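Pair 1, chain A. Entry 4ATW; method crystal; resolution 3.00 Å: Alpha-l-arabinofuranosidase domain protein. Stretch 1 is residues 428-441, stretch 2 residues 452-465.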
# COMPACT_ATOMS: atom_id res chain seq x y z
N GLY A 428 -3.11 -27.02 -22.73
CA GLY A 428 -3.79 -27.32 -23.98
C GLY A 428 -3.85 -26.05 -24.81
O GLY A 428 -3.23 -25.07 -24.46
N GLN A 429 -4.59 -26.06 -25.91
CA GLN A 429 -4.66 -24.87 -26.75
C GLN A 429 -5.87 -23.97 -26.52
O GLN A 429 -6.99 -24.30 -26.92
CB GLN A 429 -4.61 -25.24 -28.23
CG GLN A 429 -3.27 -25.75 -28.70
CD GLN A 429 -3.16 -25.74 -30.21
OE1 GLN A 429 -2.16 -26.21 -30.77
NE2 GLN A 429 -4.18 -25.19 -30.89
N LYS A 430 -5.62 -22.83 -25.89
CA LYS A 430 -6.67 -21.84 -25.63
C LYS A 430 -6.28 -20.53 -26.31
O LYS A 430 -5.18 -20.39 -26.86
CB LYS A 430 -6.85 -21.61 -24.12
CG LYS A 430 -6.10 -22.60 -23.25
CD LYS A 430 -6.81 -23.93 -23.12
CE LYS A 430 -7.86 -23.88 -22.04
NZ LYS A 430 -8.25 -25.25 -21.65
N LYS A 431 -7.19 -19.56 -26.27
CA LYS A 431 -6.93 -18.28 -26.90
C LYS A 431 -6.86 -17.20 -25.83
O LYS A 431 -7.74 -16.34 -25.73
CB LYS A 431 -8.04 -17.95 -27.89
CG LYS A 431 -7.61 -17.06 -29.06
CD LYS A 431 -6.76 -17.85 -30.05
CE LYS A 431 -7.56 -18.96 -30.73
NZ LYS A 431 -6.70 -19.94 -31.45
N ALA A 432 -5.80 -17.25 -25.02
CA ALA A 432 -5.60 -16.27 -23.96
C ALA A 432 -5.31 -14.84 -24.46
O ALA A 432 -4.89 -14.64 -25.61
CB ALA A 432 -4.47 -16.74 -23.07
N THR A 433 -5.53 -13.85 -23.60
CA THR A 433 -5.28 -12.45 -23.93
C THR A 433 -4.25 -11.87 -22.94
O THR A 433 -4.36 -12.11 -21.75
CB THR A 433 -6.60 -11.66 -23.91
OG1 THR A 433 -6.33 -10.29 -23.57
CG2 THR A 433 -7.62 -12.30 -22.95
N VAL A 434 -3.24 -11.14 -23.42
CA VAL A 434 -2.24 -10.58 -22.51
C VAL A 434 -2.28 -9.08 -22.36
O VAL A 434 -2.21 -8.34 -23.36
CB VAL A 434 -0.76 -10.94 -22.91
CG1 VAL A 434 -0.67 -12.38 -23.34
CG2 VAL A 434 -0.22 -10.00 -23.99
N TYR A 435 -2.37 -8.62 -21.12
CA TYR A 435 -2.39 -7.18 -20.88
C TYR A 435 -1.02 -6.80 -20.42
O TYR A 435 -0.58 -7.27 -19.39
CB TYR A 435 -3.40 -6.79 -19.82
CG TYR A 435 -4.74 -7.42 -20.05
CD1 TYR A 435 -4.97 -8.74 -19.69
CD2 TYR A 435 -5.77 -6.69 -20.63
CE1 TYR A 435 -6.21 -9.34 -19.88
CE2 TYR A 435 -7.03 -7.28 -20.84
CZ TYR A 435 -7.25 -8.60 -20.46
OH TYR A 435 -8.47 -9.20 -20.63
N THR A 436 -0.36 -5.96 -21.20
CA THR A 436 0.98 -5.54 -20.84
C THR A 436 1.07 -4.02 -20.64
O THR A 436 0.35 -3.23 -21.29
CB THR A 436 1.99 -5.98 -21.92
OG1 THR A 436 2.10 -4.96 -22.91
CG2 THR A 436 1.50 -7.27 -22.60
N LEU A 437 1.94 -3.61 -19.72
CA LEU A 437 2.12 -2.20 -19.40
C LEU A 437 3.55 -1.71 -19.55
O LEU A 437 4.46 -2.18 -18.85
CB LEU A 437 1.65 -1.93 -17.96
CG LEU A 437 2.10 -0.64 -17.28
CD1 LEU A 437 1.65 0.58 -18.07
CD2 LEU A 437 1.51 -0.62 -15.88
N THR A 438 3.73 -0.77 -20.46
CA THR A 438 5.05 -0.20 -20.70
C THR A 438 4.82 1.12 -21.40
O THR A 438 3.69 1.62 -21.41
CB THR A 438 5.93 -1.13 -21.60
OG1 THR A 438 7.31 -0.73 -21.54
CG2 THR A 438 5.43 -1.10 -23.03
N GLY A 439 5.88 1.67 -22.00
CA GLY A 439 5.76 2.92 -22.71
C GLY A 439 7.02 3.30 -23.46
O GLY A 439 7.99 2.54 -23.45
N PRO A 440 7.05 4.47 -24.09
CA PRO A 440 8.20 4.97 -24.86
C PRO A 440 9.61 4.68 -24.31
O PRO A 440 10.40 3.95 -24.92
CB PRO A 440 7.94 6.46 -24.93
CG PRO A 440 6.44 6.51 -25.04
CD PRO A 440 6.01 5.51 -24.00
N ASP A 441 9.95 5.27 -23.18
CA ASP A 441 11.25 5.07 -22.57
C ASP A 441 11.08 4.92 -21.07
O ASP A 441 10.00 5.14 -20.53
CB ASP A 441 12.18 6.24 -22.87
CG ASP A 441 11.53 7.57 -22.61
OD1 ASP A 441 10.49 7.85 -23.25
OD2 ASP A 441 12.05 8.35 -21.77
N ASN A 452 -2.11 9.18 -21.72
CA ASN A 452 -1.88 7.80 -22.17
C ASN A 452 -0.51 7.36 -22.64
O ASN A 452 -0.38 6.27 -23.20
CB ASN A 452 -2.91 7.47 -23.23
CG ASN A 452 -4.29 7.43 -22.67
OD1 ASN A 452 -4.59 6.60 -21.82
ND2 ASN A 452 -5.14 8.35 -23.10
N VAL A 453 0.52 8.18 -22.41
CA VAL A 453 1.89 7.83 -22.81
C VAL A 453 2.26 6.44 -22.27
O VAL A 453 2.71 5.56 -23.01
CB VAL A 453 2.91 8.87 -22.29
CG1 VAL A 453 4.32 8.40 -22.59
CG2 VAL A 453 2.65 10.22 -22.93
N VAL A 454 2.06 6.26 -20.96
CA VAL A 454 2.31 5.00 -20.26
C VAL A 454 0.93 4.39 -19.97
O VAL A 454 0.13 4.99 -19.25
CB VAL A 454 3.07 5.25 -18.92
CG1 VAL A 454 3.29 3.93 -18.19
CG2 VAL A 454 4.41 5.94 -19.20
N ASP A 455 0.63 3.22 -20.54
CA ASP A 455 -0.69 2.64 -20.33
C ASP A 455 -0.74 1.12 -20.53
O ASP A 455 0.26 0.50 -20.92
CB ASP A 455 -1.69 3.34 -21.26
CG ASP A 455 -3.08 3.42 -20.68
OD1 ASP A 455 -3.40 2.62 -19.78
OD2 ASP A 455 -3.86 4.28 -21.14
N ILE A 456 -1.91 0.54 -20.27
CA ILE A 456 -2.13 -0.90 -20.42
C ILE A 456 -2.78 -1.18 -21.75
O ILE A 456 -3.69 -0.47 -22.17
CB ILE A 456 -3.09 -1.43 -19.35
CG1 ILE A 456 -2.50 -1.16 -17.96
CG2 ILE A 456 -3.32 -2.94 -19.55
CD1 ILE A 456 -3.40 -1.59 -16.82
N THR A 457 -2.32 -2.24 -22.42
CA THR A 457 -2.86 -2.63 -23.74
C THR A 457 -3.03 -4.13 -23.92
O THR A 457 -2.10 -4.92 -23.69
CB THR A 457 -1.92 -2.15 -24.83
OG1 THR A 457 -0.63 -2.74 -24.60
CG2 THR A 457 -1.78 -0.60 -24.78
N SER A 458 -4.22 -4.53 -24.34
CA SER A 458 -4.49 -5.95 -24.53
C SER A 458 -3.96 -6.41 -25.88
O SER A 458 -3.50 -5.61 -26.69
CB SER A 458 -6.01 -6.24 -24.56
OG SER A 458 -6.66 -5.56 -25.63
N GLU A 459 -4.03 -7.71 -26.11
CA GLU A 459 -3.56 -8.30 -27.34
C GLU A 459 -3.90 -9.77 -27.18
O GLU A 459 -3.72 -10.33 -26.09
CB GLU A 459 -2.04 -8.10 -27.38
CG GLU A 459 -1.38 -8.55 -28.68
CD GLU A 459 -0.24 -9.54 -28.43
OE1 GLU A 459 -0.52 -10.63 -27.90
OE2 GLU A 459 0.94 -9.22 -28.76
N THR A 460 -4.39 -10.41 -28.24
CA THR A 460 -4.76 -11.81 -28.13
C THR A 460 -3.64 -12.76 -28.52
O THR A 460 -2.74 -12.42 -29.29
CB THR A 460 -6.00 -12.11 -28.95
OG1 THR A 460 -7.01 -11.17 -28.59
CG2 THR A 460 -6.54 -13.52 -28.64
N ILE A 461 -3.71 -13.96 -27.97
CA ILE A 461 -2.71 -14.99 -28.23
C ILE A 461 -3.28 -16.39 -28.17
O ILE A 461 -4.32 -16.65 -27.56
CB ILE A 461 -1.54 -14.92 -27.22
CG1 ILE A 461 -0.66 -13.72 -27.53
CG2 ILE A 461 -0.69 -16.19 -27.28
CD1 ILE A 461 0.58 -13.71 -26.69
N THR A 462 -2.58 -17.29 -28.84
CA THR A 462 -2.94 -18.69 -28.85
C THR A 462 -1.87 -19.25 -27.93
O THR A 462 -0.68 -19.02 -28.17
CB THR A 462 -2.80 -19.30 -30.26
OG1 THR A 462 -1.50 -18.96 -30.78
CG2 THR A 462 -3.90 -18.78 -31.19
N VAL A 463 -2.29 -19.93 -26.87
CA VAL A 463 -1.34 -20.51 -25.93
C VAL A 463 -1.53 -22.02 -25.80
O VAL A 463 -2.63 -22.53 -26.05
CB VAL A 463 -1.49 -19.86 -24.53
CG1 VAL A 463 -1.34 -18.34 -24.64
CG2 VAL A 463 -2.83 -20.23 -23.93
N ASP A 464 -0.47 -22.73 -25.42
CA ASP A 464 -0.53 -24.19 -25.27
C ASP A 464 0.30 -24.61 -24.05
O ASP A 464 1.02 -23.78 -23.48
CB ASP A 464 0.04 -24.89 -26.52
CG ASP A 464 -0.49 -26.32 -26.72
OD1 ASP A 464 -0.79 -27.01 -25.71
OD2 ASP A 464 -0.59 -26.75 -27.89
N THR A 465 0.19 -25.88 -23.66
CA THR A 465 0.93 -26.44 -22.53
C THR A 465 2.39 -25.99 -22.52
O THR A 465 3.06 -25.95 -21.49
CB THR A 465 0.89 -27.96 -22.60
OG1 THR A 465 -0.48 -28.37 -22.43
CG2 THR A 465 1.82 -28.61 -21.53

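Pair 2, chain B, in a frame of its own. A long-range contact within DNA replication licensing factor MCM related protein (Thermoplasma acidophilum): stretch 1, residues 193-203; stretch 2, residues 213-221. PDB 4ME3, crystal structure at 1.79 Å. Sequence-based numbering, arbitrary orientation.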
# COMPACT_ATOMS: atom_id res chain seq x y z
N ILE B 193 -3.43 -2.74 -10.64
CA ILE B 193 -3.75 -1.42 -10.13
C ILE B 193 -2.94 -0.36 -10.87
O ILE B 193 -1.84 -0.64 -11.37
CB ILE B 193 -3.47 -1.30 -8.62
CG1 ILE B 193 -2.00 -1.58 -8.32
CG2 ILE B 193 -4.37 -2.25 -7.84
CD1 ILE B 193 -1.61 -1.33 -6.88
N ASP B 194 -3.49 0.84 -10.95
CA ASP B 194 -2.80 1.99 -11.53
C ASP B 194 -1.63 2.38 -10.65
O ASP B 194 -1.72 2.34 -9.42
CB ASP B 194 -3.74 3.18 -11.63
CG ASP B 194 -4.88 2.96 -12.61
OD1 ASP B 194 -4.62 2.40 -13.70
OD2 ASP B 194 -6.02 3.36 -12.30
N VAL B 195 -0.53 2.77 -11.28
CA VAL B 195 0.63 3.29 -10.57
C VAL B 195 1.16 4.50 -11.32
O VAL B 195 1.12 4.55 -12.55
CB VAL B 195 1.75 2.25 -10.46
CG1 VAL B 195 2.94 2.82 -9.69
CG2 VAL B 195 1.24 0.98 -9.79
N GLN B 196 1.65 5.48 -10.58
CA GLN B 196 2.26 6.65 -11.18
C GLN B 196 3.39 7.11 -10.27
O GLN B 196 3.24 7.10 -9.05
CB GLN B 196 1.23 7.77 -11.34
CG GLN B 196 1.75 9.01 -12.05
CD GLN B 196 0.70 10.08 -12.18
OE1 GLN B 196 -0.11 10.30 -11.28
NE2 GLN B 196 0.69 10.76 -13.33
N LYS B 197 4.52 7.49 -10.86
CA LYS B 197 5.60 8.08 -10.08
C LYS B 197 5.58 9.58 -10.28
O LYS B 197 5.39 10.07 -11.40
CB LYS B 197 6.96 7.50 -10.48
CG LYS B 197 7.02 5.99 -10.45
CD LYS B 197 8.45 5.50 -10.52
CE LYS B 197 8.53 3.98 -10.54
NZ LYS B 197 9.93 3.50 -10.65
N VAL B 198 5.77 10.31 -9.19
CA VAL B 198 5.72 11.75 -9.19
C VAL B 198 6.93 12.30 -8.45
O VAL B 198 7.15 11.97 -7.28
CB VAL B 198 4.44 12.26 -8.49
CG1 VAL B 198 4.37 13.77 -8.52
CG2 VAL B 198 3.20 11.65 -9.15
N GLU B 199 7.73 13.11 -9.13
CA GLU B 199 8.88 13.73 -8.48
C GLU B 199 8.52 15.11 -7.97
O GLU B 199 8.01 15.94 -8.72
CB GLU B 199 10.06 13.83 -9.45
CG GLU B 199 11.26 14.52 -8.83
CD GLU B 199 12.45 14.57 -9.76
OE1 GLU B 199 13.43 13.83 -9.52
OE2 GLU B 199 12.42 15.36 -10.73
N ILE B 200 8.77 15.35 -6.69
CA ILE B 200 8.55 16.68 -6.12
C ILE B 200 9.88 17.31 -5.70
O ILE B 200 10.87 16.61 -5.49
CB ILE B 200 7.60 16.65 -4.90
CG1 ILE B 200 8.19 15.82 -3.76
CG2 ILE B 200 6.24 16.09 -5.31
CD1 ILE B 200 7.45 16.01 -2.45
N GLN B 201 9.88 18.63 -5.58
CA GLN B 201 11.08 19.36 -5.21
C GLN B 201 10.77 20.32 -4.07
O GLN B 201 9.65 20.80 -3.95
CB GLN B 201 11.62 20.14 -6.41
CG GLN B 201 12.95 20.81 -6.16
CD GLN B 201 13.50 21.48 -7.40
OE1 GLN B 201 12.74 21.91 -8.27
NE2 GLN B 201 14.82 21.58 -7.49
N GLU B 202 11.77 20.60 -3.24
CA GLU B 202 11.60 21.55 -2.15
C GLU B 202 11.22 22.91 -2.72
O GLU B 202 11.72 23.31 -3.77
CB GLU B 202 12.89 21.67 -1.34
CG GLU B 202 13.25 20.41 -0.57
CD GLU B 202 14.50 20.58 0.27
OE1 GLU B 202 15.57 20.86 -0.30
OE2 GLU B 202 14.41 20.43 1.51
N ASP B 203 10.33 23.61 -2.02
CA ASP B 203 9.94 24.96 -2.40
C ASP B 203 11.10 25.91 -2.12
O ASP B 203 11.49 26.09 -0.97
CB ASP B 203 8.71 25.39 -1.60
CG ASP B 203 8.20 26.76 -2.01
OD1 ASP B 203 8.95 27.51 -2.65
OD2 ASP B 203 7.04 27.08 -1.68
N PRO B 213 17.50 23.23 -4.01
CA PRO B 213 16.33 22.47 -3.56
C PRO B 213 16.43 21.00 -3.95
O PRO B 213 16.70 20.69 -5.11
CB PRO B 213 15.17 23.14 -4.31
CG PRO B 213 15.68 24.48 -4.72
CD PRO B 213 17.14 24.29 -4.96
N GLN B 214 16.21 20.10 -3.00
CA GLN B 214 16.35 18.67 -3.25
C GLN B 214 15.03 18.07 -3.74
O GLN B 214 13.97 18.67 -3.60
CB GLN B 214 16.85 17.95 -1.99
CG GLN B 214 18.27 18.35 -1.61
CD GLN B 214 18.80 17.62 -0.39
OE1 GLN B 214 18.30 16.56 -0.01
NE2 GLN B 214 19.82 18.19 0.24
N ARG B 215 15.12 16.88 -4.32
CA ARG B 215 13.95 16.22 -4.89
C ARG B 215 13.74 14.84 -4.30
O ARG B 215 14.67 14.22 -3.79
CB ARG B 215 14.10 16.11 -6.41
CG ARG B 215 14.19 17.45 -7.12
CD ARG B 215 14.59 17.30 -8.58
NE ARG B 215 14.63 18.60 -9.26
CZ ARG B 215 13.83 18.98 -10.25
NH1 ARG B 215 12.89 18.17 -10.73
NH2 ARG B 215 13.97 20.19 -10.78
N ILE B 216 12.51 14.36 -4.36
CA ILE B 216 12.21 12.99 -3.98
C ILE B 216 11.04 12.49 -4.81
O ILE B 216 10.18 13.27 -5.20
CB ILE B 216 11.88 12.87 -2.48
CG1 ILE B 216 11.83 11.39 -2.08
CG2 ILE B 216 10.56 13.57 -2.15
CD1 ILE B 216 11.76 11.16 -0.57
N THR B 217 11.03 11.19 -5.08
CA THR B 217 9.95 10.59 -5.86
C THR B 217 8.89 10.00 -4.95
O THR B 217 9.20 9.38 -3.93
CB THR B 217 10.47 9.50 -6.80
OG1 THR B 217 11.32 10.09 -7.79
CG2 THR B 217 9.31 8.79 -7.49
N ILE B 218 7.64 10.19 -5.35
CA ILE B 218 6.50 9.65 -4.64
C ILE B 218 5.86 8.61 -5.54
O ILE B 218 5.69 8.84 -6.74
CB ILE B 218 5.47 10.75 -4.35
CG1 ILE B 218 6.12 11.91 -3.59
CG2 ILE B 218 4.30 10.18 -3.55
CD1 ILE B 218 5.39 13.21 -3.77
N ILE B 219 5.55 7.46 -4.96
CA ILE B 219 4.79 6.44 -5.67
C ILE B 219 3.32 6.59 -5.27
O ILE B 219 2.98 6.50 -4.10
CB ILE B 219 5.27 5.01 -5.32
CG1 ILE B 219 6.73 4.82 -5.71
CG2 ILE B 219 4.40 3.97 -6.00
CD1 ILE B 219 7.03 5.09 -7.16
N THR B 220 2.46 6.84 -6.25
CA THR B 220 1.03 6.92 -6.01
C THR B 220 0.35 5.75 -6.69
O THR B 220 0.56 5.51 -7.88
CB THR B 220 0.43 8.25 -6.52
OG1 THR B 220 0.62 8.35 -7.94
CG2 THR B 220 1.10 9.43 -5.84
N GLU B 221 -0.46 5.01 -5.94
CA GLU B 221 -1.08 3.80 -6.48
C GLU B 221 -2.60 3.85 -6.39
O GLU B 221 -3.17 4.53 -5.54
CB GLU B 221 -0.58 2.56 -5.74
CG GLU B 221 0.88 2.23 -5.97
CD GLU B 221 1.24 0.85 -5.46
OE1 GLU B 221 0.52 0.33 -4.58
OE2 GLU B 221 2.25 0.28 -5.92
O HOH W 1 -0.99 11.14 -8.56
O HOH W 2 13.53 12.06 -7.14

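Both pairs are two antiparallel segments of one chain lying side by side, and the superposition brings 14 central residues together with an RMSD of 0.5 Å over N, CA and C. The strand axes run at 156° in pair 1 and 153° in pair 2, with closest approaches of 4.7 and 4.5 Å. Lys431(A) to Thr438(A) match Val195(B) to Glu202(B), and Asp455(A) to Ile461(A) match Gln214(B) to Thr220(B).

The backbone ladder is more regular in pair 2. There, Gln196(B) with Thr220(B), Val198(B) with Ile218(B) and Ile200(B) with Ile216(B) each exchange two hydrogen bonds; in the middle rung, Val198(B) N lies 2.9 Å from Ile218(B) O and Ile218(B) N 2.7 Å from Val198(B) O. The matching rungs of pair 1 are less complete. Thr436(A) and Thr457(A) keep both bonds, Thr436(A) N to Thr457(A) O at 3.2 Å and Thr457(A) N to Thr436(A) O at 3.1 Å, but Val434(A) and Glu459(A) keep one, from Val434(A) N to Glu459(A) O (2.8 Å). Val434(A) O and Glu459(A) N, 3.4 Å apart, are poorly angled for the second. Ala432(A) and Ile461(A) likewise keep one, from Ile461(A) N to Ala432(A) O (2.7 Å).

Side chains fill the common frame differently. The hydrogen-bonded rung Thr436(A)–Thr457(A) corresponds to Ile200(B)–Ile216(B). In pair 1, Thr457(A) OG1 adds a weak hydrogen bond to Thr436(A) O (3.5 Å); in pair 2 the rung is apolar, with Ile200(B) CG1 3.6 Å from Ile216(B) CG2. Ile200(B) CG2 also reaches Ile218(B) CD1 at 3.4 Å, tying successive rungs together on the same face.

At the neighbouring non-hydrogen-bonded position the chemistry reverses. Leu437(A) CB approaches Ile456(A) CG1 at 4.2 Å, and Tyr435(A) CB packs against Ile456(A) CG2 at 3.9 Å. Their counterparts, Gln201(B), Arg215(B) and Glu199(B), are polar: Arg215(B) NH1 forms a salt bridge with Glu199(B) OE2 (2.8 Å) near the guanidinium plane, while Gln201(B) OE1 lies over one guanidinium face. The diagonal contact from Tyr435(A) to Ile456(A) thus becomes a charged one without a change of register.

Toward the other end, Val434(A) CG1 meets Ile461(A) CD1 at 3.8 Å. Thr220(B), matching Ile461(A), instead joins Gln196(B), matching Ala432(A), through a water that donates to Gln196(B) OE1 (3.0 Å) and accepts from Thr220(B) OG1 (3.3 Å).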